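Local coordinates for probable transcriptional regulator PhnF (PDB 2FA1), which is probably a DNA-binding transcriptional regulator of the GntR/HutC family, encoded in an operon for alkylphosphonate uptake and C-P lyase, and represented here by its C-terminal effector-binding domain, at residues L126-L132 against Y144-R150. Numbering follows the deposited sequence.
Sequences LLCVRTL and YSVSLTR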
loop_
_atom_site.group_PDB
_atom_site.type_symbol
_atom_site.label_atom_id
_atom_site.label_comp_id
_atom_site.label_asym_id
_atom_site.label_seq_id
_atom_site.Cartn_x
_atom_site.Cartn_y
_atom_site.Cartn_z
ATOM N N LEU A 126 4.014 0.984 -11.710
ATOM C CA LEU A 126 2.854 1.733 -11.192
ATOM C C LEU A 126 2.391 1.122 -9.886
ATOM O O LEU A 126 2.480 -0.124 -9.765
ATOM C CB LEU A 126 1.668 1.692 -12.136
ATOM C CG LEU A 126 1.767 2.092 -13.591
ATOM C CD1 LEU A 126 0.426 1.735 -14.275
ATOM C CD2 LEU A 126 2.078 3.553 -13.580
ATOM N N LEU A 127 1.881 1.947 -8.958
ATOM C CA LEU A 127 1.172 1.436 -7.771
ATOM C C LEU A 127 -0.289 1.473 -8.152
ATOM O O LEU A 127 -0.779 2.497 -8.739
ATOM C CB LEU A 127 1.376 2.344 -6.562
ATOM C CG LEU A 127 2.664 2.089 -5.773
ATOM C CD1 LEU A 127 3.225 3.316 -4.928
ATOM C CD2 LEU A 127 2.473 0.820 -4.949
ATOM N N CYS A 128 -1.019 0.385 -7.882
ATOM C CA CYS A 128 -2.416 0.349 -8.197
ATOM C C CYS A 128 -3.190 0.194 -6.881
ATOM O O CYS A 128 -2.910 -0.763 -6.126
ATOM C CB CYS A 128 -2.695 -0.784 -9.118
ATOM S SG CYS A 128 -4.501 -1.133 -9.391
ATOM N N VAL A 129 -4.085 1.153 -6.567
ATOM C CA VAL A 129 -4.794 1.125 -5.265
ATOM C C VAL A 129 -6.277 1.042 -5.624
ATOM O O VAL A 129 -6.824 1.920 -6.353
ATOM C CB VAL A 129 -4.527 2.337 -4.350
ATOM C CG1 VAL A 129 -5.335 2.203 -3.091
ATOM C CG2 VAL A 129 -3.048 2.409 -3.976
ATOM N N ARG A 130 -6.954 0.021 -5.107
ATOM C CA ARG A 130 -8.369 -0.193 -5.547
ATOM C C ARG A 130 -9.155 -0.200 -4.262
ATOM O O ARG A 130 -8.731 -0.796 -3.223
ATOM C CB ARG A 130 -8.568 -1.523 -6.257
ATOM C CG ARG A 130 -7.771 -1.652 -7.604
ATOM C CD ARG A 130 -8.155 -2.806 -8.409
ATOM N NE ARG A 130 -7.614 -4.014 -7.833
ATOM C CZ ARG A 130 -8.285 -5.156 -7.638
ATOM N NH1 ARG A 130 -9.546 -5.299 -7.992
ATOM N NH2 ARG A 130 -7.632 -6.204 -7.130
ATOM N N THR A 131 -10.246 0.570 -4.244
ATOM C CA THR A 131 -10.968 0.743 -2.982
ATOM C C THR A 131 -12.468 0.611 -3.185
ATOM O O THR A 131 -12.956 0.972 -4.188
ATOM C CB THR A 131 -10.648 2.094 -2.304
ATOM O OG1 THR A 131 -11.195 3.198 -3.025
ATOM C CG2 THR A 131 -9.119 2.404 -2.214
ATOM N N LEU A 132 -13.187 0.065 -2.192
ATOM C CA LEU A 132 -14.645 0.040 -2.127
ATOM C C LEU A 132 -15.065 0.944 -0.979
ATOM O O LEU A 132 -14.505 0.885 0.175
ATOM C CB LEU A 132 -15.147 -1.380 -1.780
ATOM C CG LEU A 132 -15.214 -2.252 -3.002
ATOM C CD1 LEU A 132 -15.754 -3.621 -2.527
ATOM C CD2 LEU A 132 -16.133 -1.669 -4.077
ATOM N N TYR A 144 -16.535 2.341 -6.447
ATOM C CA TYR A 144 -15.333 1.495 -6.608
ATOM C C TYR A 144 -14.342 2.437 -7.320
ATOM O O TYR A 144 -14.737 3.004 -8.367
ATOM C CB TYR A 144 -15.690 0.402 -7.570
ATOM C CG TYR A 144 -14.546 -0.448 -8.062
ATOM C CD1 TYR A 144 -13.586 -0.913 -7.131
ATOM C CD2 TYR A 144 -14.435 -0.790 -9.389
ATOM C CE1 TYR A 144 -12.505 -1.837 -7.570
ATOM C CE2 TYR A 144 -13.344 -1.655 -9.825
ATOM C CZ TYR A 144 -12.427 -2.143 -8.908
ATOM O OH TYR A 144 -11.380 -3.000 -9.287
ATOM N N SER A 145 -13.099 2.503 -6.798
ATOM C CA SER A 145 -12.148 3.389 -7.504
ATOM C C SER A 145 -10.870 2.626 -7.731
ATOM O O SER A 145 -10.476 1.790 -6.903
ATOM C CB SER A 145 -11.891 4.644 -6.729
ATOM O OG SER A 145 -11.099 4.439 -5.617
ATOM N N VAL A 146 -10.191 2.949 -8.829
ATOM C CA VAL A 146 -8.950 2.280 -9.136
ATOM C C VAL A 146 -7.965 3.401 -9.468
ATOM O O VAL A 146 -8.187 4.094 -10.482
ATOM C CB VAL A 146 -9.120 1.448 -10.412
ATOM C CG1 VAL A 146 -7.739 0.665 -10.824
ATOM C CG2 VAL A 146 -10.366 0.476 -10.328
ATOM N N SER A 147 -6.947 3.538 -8.631
ATOM C CA SER A 147 -5.933 4.588 -8.770
ATOM C C SER A 147 -4.706 3.951 -9.389
ATOM O O SER A 147 -4.274 2.865 -8.958
ATOM C CB SER A 147 -5.548 5.018 -7.336
ATOM O OG SER A 147 -4.660 6.077 -7.370
ATOM N N LEU A 148 -4.072 4.635 -10.337
ATOM C CA LEU A 148 -2.791 4.149 -10.901
ATOM C C LEU A 148 -1.843 5.339 -10.777
ATOM O O LEU A 148 -2.166 6.445 -11.213
ATOM C CB LEU A 148 -2.921 3.799 -12.409
ATOM C CG LEU A 148 -3.916 2.686 -12.711
ATOM C CD1 LEU A 148 -3.923 2.668 -14.210
ATOM C CD2 LEU A 148 -3.328 1.484 -12.137
ATOM N N THR A 149 -0.763 5.138 -9.999
ATOM C CA THR A 149 0.180 6.190 -9.684
ATOM C C THR A 149 1.587 5.812 -10.032
ATOM O O THR A 149 2.063 4.759 -9.694
ATOM C CB THR A 149 0.280 6.499 -8.190
ATOM O OG1 THR A 149 0.461 5.266 -7.435
ATOM C CG2 THR A 149 -0.911 7.229 -7.630
ATOM N N ARG A 150 2.294 6.745 -10.649
ATOM C CA ARG A 150 3.678 6.462 -11.032
ATOM C C ARG A 150 4.482 6.203 -9.750
ATOM O O ARG A 150 4.589 7.044 -8.837
ATOM C CB ARG A 150 4.255 7.775 -11.693
ATOM C CG ARG A 150 3.845 7.891 -13.194
ATOM C CD ARG A 150 4.577 9.162 -13.759
ATOM N NE ARG A 150 6.054 9.011 -13.738
ATOM C CZ ARG A 150 6.869 9.701 -14.549
ATOM N NH1 ARG A 150 6.407 10.474 -15.541
ATOM N NH2 ARG A 150 8.209 9.498 -14.491
HETATM O O HOH W 1 -2.309 4.371 -7.003
HETATM O O HOH W 2 -8.658 3.841 -5.216
#
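Two neighbouring strands of an antiparallel beta hairpin, 126-132 and 144-150, lie inside the six-stranded sheet of the UTRA effector-binding domain. Three hydrogen-bonded pairs, Leu127-Thr149, Val129-Ser147 and Thr131-Ser145, satisfy one another's backbone completely: each N donates to the partner's O, all six bonds measuring 2.8 to 3.0 Å. In the pairs between them, residues of 126-132 turn their backbone polar groups outward to strand 98-109, as Cys128 does to Ser106.

The two faces differ in chemistry. Cys128, Leu148, Val146, Leu132 and Tyr144 share one face, where Cys128 CB meets Leu148 CD2 at 3.8 Å; helices 34-40 and 113-118 pack against it, so apolar side chains fit. Arg130 also lies here: its NH1 donates to Tyr144 OH (3.2 Å), while its NH2 forms a salt bridge with Glu155 of the second subunit, so the buried charge is neutralised across the dimer. Tyr144 suits this place because its ring packs beside Leu132 while its hydroxyl accepts from the arginine.

On the other face, small hydroxyl residues leave room for two waters. Water 1 donates to Leu127 O (3.0 Å) and also bonds Ser147 OG and Thr149 OG1, both at 2.9 Å. Water 2 donates to Val129 O and bonds Ser145 OG, which also pairs with Thr131 OG1 at 2.9 Å.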